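Local atomic coordinates of variant surface glycoprotein MITAT 1.1 (Trypanosoma brucei brucei, PDB entry 5LY9), a protein that forms a coat on the parasite surface and, through a succession of antigenically distinct versions, lets the trypanosome evade the host immune response. Residues Ala249-Ala252 with Arg253-Ala257; Leu6-Thr9 with Ala10-Pro13. All coordinates share one frame; numbering follows the deposited sequence.

Interaction 1: Ala249-Ala252 with Arg253-Ala257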
# COMPACT_ATOMS: atom_id res chain seq x y z
N ALA A 249 10.51 -6.10 8.70
CA ALA A 249 9.10 -6.28 9.13
C ALA A 249 8.84 -5.67 10.49
O ALA A 249 7.80 -5.09 10.68
CB ALA A 249 8.69 -7.72 9.13
N TRP A 250 9.79 -5.80 11.39
CA TRP A 250 9.61 -5.23 12.71
C TRP A 250 9.51 -3.72 12.73
O TRP A 250 8.57 -3.14 13.31
CB TRP A 250 10.71 -5.76 13.65
CG TRP A 250 10.82 -5.07 14.93
CD1 TRP A 250 10.01 -5.20 16.00
CD2 TRP A 250 11.89 -4.22 15.32
NE1 TRP A 250 10.51 -4.42 17.06
CE2 TRP A 250 11.63 -3.78 16.64
CE3 TRP A 250 12.99 -3.70 14.64
CZ2 TRP A 250 12.48 -2.88 17.34
CZ3 TRP A 250 13.87 -2.83 15.33
CH2 TRP A 250 13.57 -2.40 16.65
N GLU A 251 10.49 -3.09 12.14
CA GLU A 251 10.53 -1.62 12.06
C GLU A 251 9.36 -1.09 11.25
O GLU A 251 8.69 -0.14 11.67
CB GLU A 251 11.84 -1.16 11.46
CG GLU A 251 11.93 0.34 11.38
CD GLU A 251 13.31 0.84 11.00
OE1 GLU A 251 14.19 0.89 11.93
OE2 GLU A 251 13.51 1.12 9.81
N ALA A 252 9.04 -1.72 10.12
CA ALA A 252 7.94 -1.22 9.32
C ALA A 252 6.63 -1.34 10.10
O ALA A 252 5.77 -0.47 10.02
CB ALA A 252 7.84 -1.99 8.03
N ARG A 253 6.46 -2.43 10.84
CA ARG A 253 5.24 -2.53 11.60
C ARG A 253 5.14 -1.42 12.63
O ARG A 253 4.08 -0.79 12.81
CB ARG A 253 5.11 -3.93 12.24
CG ARG A 253 3.63 -4.26 12.48
CD ARG A 253 3.39 -5.56 13.12
NE ARG A 253 2.00 -5.97 12.92
CZ ARG A 253 1.46 -7.03 13.50
NH1 ARG A 253 2.18 -7.81 14.38
NH2 ARG A 253 0.19 -7.36 13.16
N ASN A 254 6.25 -1.15 13.31
CA ASN A 254 6.22 -0.10 14.32
C ASN A 254 5.97 1.25 13.71
O ASN A 254 5.38 2.13 14.42
CB ASN A 254 7.55 -0.06 15.04
CG ASN A 254 7.64 -1.08 16.10
OD1 ASN A 254 6.61 -1.55 16.60
ND2 ASN A 254 8.88 -1.46 16.45
N ARG A 255 6.38 1.47 12.47
CA ARG A 255 6.22 2.80 11.81
C ARG A 255 4.97 3.02 10.98
O ARG A 255 4.85 4.09 10.33
CB ARG A 255 7.50 3.15 11.01
CG ARG A 255 8.58 3.28 12.05
CD ARG A 255 9.95 3.56 11.58
NE ARG A 255 10.85 3.60 12.75
CZ ARG A 255 12.11 4.01 12.69
NH1 ARG A 255 12.62 4.47 11.55
NH2 ARG A 255 12.84 3.98 13.78
N GLU A 256 3.99 2.13 11.10
CA GLU A 256 2.77 2.24 10.32
C GLU A 256 2.05 3.53 10.69
O GLU A 256 1.80 3.83 11.89
CB GLU A 256 1.82 1.11 10.64
CG GLU A 256 2.33 -0.22 10.14
CD GLU A 256 1.60 -1.44 10.69
OE1 GLU A 256 0.90 -1.30 11.67
OE2 GLU A 256 1.77 -2.56 10.12
N ALA A 257 1.61 4.26 9.65
CA ALA A 257 0.66 5.40 9.84
C ALA A 257 -0.70 4.83 10.26
O ALA A 257 -1.15 3.84 9.71
CB ALA A 257 0.49 6.19 8.55
O HOH W 1 11.87 3.90 9.22

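Interaction 2: Leu6-Thr9 with Ala10-Pro13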
# COMPACT_ATOMS: atom_id res chain seq x y z
N LEU A 6 13.64 -30.69 13.60
CA LEU A 6 13.33 -29.55 14.42
C LEU A 6 12.08 -29.81 15.32
O LEU A 6 11.00 -30.21 14.82
CB LEU A 6 13.06 -28.40 13.47
CG LEU A 6 13.12 -27.01 13.99
CD1 LEU A 6 14.54 -26.73 14.52
CD2 LEU A 6 12.74 -26.02 12.86
N LYS A 7 12.25 -29.65 16.65
CA LYS A 7 11.12 -29.81 17.59
C LYS A 7 10.03 -28.77 17.36
O LYS A 7 10.35 -27.64 16.93
CB LYS A 7 11.58 -29.66 19.05
CG LYS A 7 12.58 -30.72 19.50
CD LYS A 7 13.12 -30.31 20.87
CE LYS A 7 13.94 -31.35 21.57
NZ LYS A 7 14.29 -30.92 22.95
N ALA A 8 8.81 -29.13 17.70
CA ALA A 8 7.68 -28.26 17.68
C ALA A 8 7.88 -27.02 18.53
O ALA A 8 7.34 -25.98 18.20
CB ALA A 8 6.42 -29.03 18.13
N THR A 9 8.69 -27.06 19.59
CA THR A 9 8.97 -25.87 20.39
C THR A 9 9.65 -24.80 19.51
O THR A 9 9.50 -23.60 19.80
CB THR A 9 9.89 -26.17 21.58
OG1 THR A 9 11.02 -26.88 21.10
CG2 THR A 9 9.19 -26.95 22.63
N ALA A 10 10.34 -25.22 18.44
CA ALA A 10 11.00 -24.30 17.53
C ALA A 10 10.15 -23.93 16.33
O ALA A 10 10.17 -22.75 15.92
CB ALA A 10 12.35 -24.88 17.07
N TRP A 11 9.48 -24.88 15.69
CA TRP A 11 8.67 -24.52 14.50
C TRP A 11 7.27 -24.00 14.82
O TRP A 11 6.67 -23.30 14.00
CB TRP A 11 8.61 -25.64 13.45
CG TRP A 11 8.06 -26.92 13.87
CD1 TRP A 11 8.77 -28.04 14.21
CD2 TRP A 11 6.68 -27.29 13.97
NE1 TRP A 11 7.90 -29.04 14.52
CE2 TRP A 11 6.63 -28.64 14.34
CE3 TRP A 11 5.50 -26.63 13.76
CZ2 TRP A 11 5.47 -29.28 14.56
CZ3 TRP A 11 4.37 -27.26 13.94
CH2 TRP A 11 4.34 -28.60 14.34
N LYS A 12 6.68 -24.36 15.91
CA LYS A 12 5.32 -23.83 16.20
C LYS A 12 5.29 -22.30 16.30
O LYS A 12 4.39 -21.67 15.71
CB LYS A 12 4.69 -24.50 17.38
CG LYS A 12 4.02 -25.85 16.97
CD LYS A 12 3.27 -26.45 18.20
CE LYS A 12 2.73 -27.81 17.78
NZ LYS A 12 1.94 -28.44 18.87
N PRO A 13 6.32 -21.71 16.90
CA PRO A 13 6.34 -20.23 16.89
C PRO A 13 6.45 -19.64 15.47
O PRO A 13 5.94 -18.52 15.23
CB PRO A 13 7.57 -19.89 17.74
CG PRO A 13 7.65 -21.01 18.68
CD PRO A 13 7.24 -22.25 17.91

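Interaction 1: Ala249-Ala252 with Arg253-Ala257
R253 N bonds to A249 O and N254 N to W250 O, the i to i+4 ladder of the last turns of helix 244-254, a short helix in the N-terminal domain of an A-type variant surface glycoprotein, packed through A252 on helix 62-114. The third rung, from R255 N to E251 O, is short at 2.9 Å but bent at the hydrogen, and the same N-H makes a weak second bond to A252 O. Here the helix ends: R255 is the first residue to leave helical torsions, and E256 and A257 continue as extended chain. Across this last turn E251 and R255 meet as stacked plates. With CG of R255 anti to the carbonyl carbon (chi1 -64°) and the chain extended beyond it, the guanidinium lies over the E251 carboxylate, the two planes 3° apart and E251 CD 3.7 Å above the guanidinium centre. Since no N-H points at the oxygen, the long pair of E251 OE1 and R255 NH2 at 3.8 Å is a contact of charges alone. E251 OE2 also forms a salt bridge with R93 of helix 62-114. One residue earlier on the helix, N254 ND2 sits 3.3 Å above one face of the W250 ring, toward its rim, with amide and ring planes 72° apart. Both W250 NE1 and N254 ND2 donate to Q164 O, a shared acceptor consistent with the two donors lying 3.4 Å apart. R253 NH1 forms a salt bridge with E20 of helix 8-21. Set face to face with R255 and paired with R93, the E251 carboxylate would probably favour its ionised form.

Interaction 2: Leu6-Thr9 with Ala10-Pro13
L6 rests its branched end on A10, with CG 3.8 Å from A10 CB, while CD2 passes W11 CB more loosely. L6 O lies at the edge of the W11 indole, near its plane, 3.2 Å from CD1. K7, at the N-cap position, turns its carbonyl into the first turn of the helix: K7 O accepts from W11 N in the carbonyl plane and from A10 N, which stands 51° above that plane at 2.9 Å. Its amine reaches away to N179 O and T180 O. This is the start of helix 8-21 in the N-terminal domain of an A-type variant surface glycoprotein, and backbone bonds of L6 to C123 and V125 join the entry to a neighbouring loop. A8 then supplies the packing surface for W11. Its CA makes a CH-pi contact 3.5 Å from the centroid of the five-membered ring, and CB touches CZ2 at 3.7 Å. With chi1 of W11 at 59°, CG sits between the backbone N and the carbonyl carbon and the indole folds back over A8; W11 NE1 donates to V125 O. K12 N donates to A8 O, and the K12 chain runs past A8 CB to a salt bridge between its NZ and D142. T9 O meets P13 CD at 3.2 Å, where proline lacks the N-H of a regular helical rung.

How the interactions relate
From the N terminus the chain reaches interaction 2 first, where residues 6-13 open helix 8-21, and only much later interaction 1, where residues 249-257 close helix 244-254. Each is a local contact within one continuous stretch, so neither closes a long loop, and the two are in series without nesting or crossing. The centres of interactions 1 and 2 lie about 26 Å apart, and the nearest atoms of interactions 1 and 2 about 11 Å apart, with no touch. Helix 8-21 itself bridges part of the gap: its E20 pairs with R253. Interaction 2 ties the helix start to the loop of C123 and V125, whereas interaction 1 sets a helix end against the long helices 24-55 and 62-114.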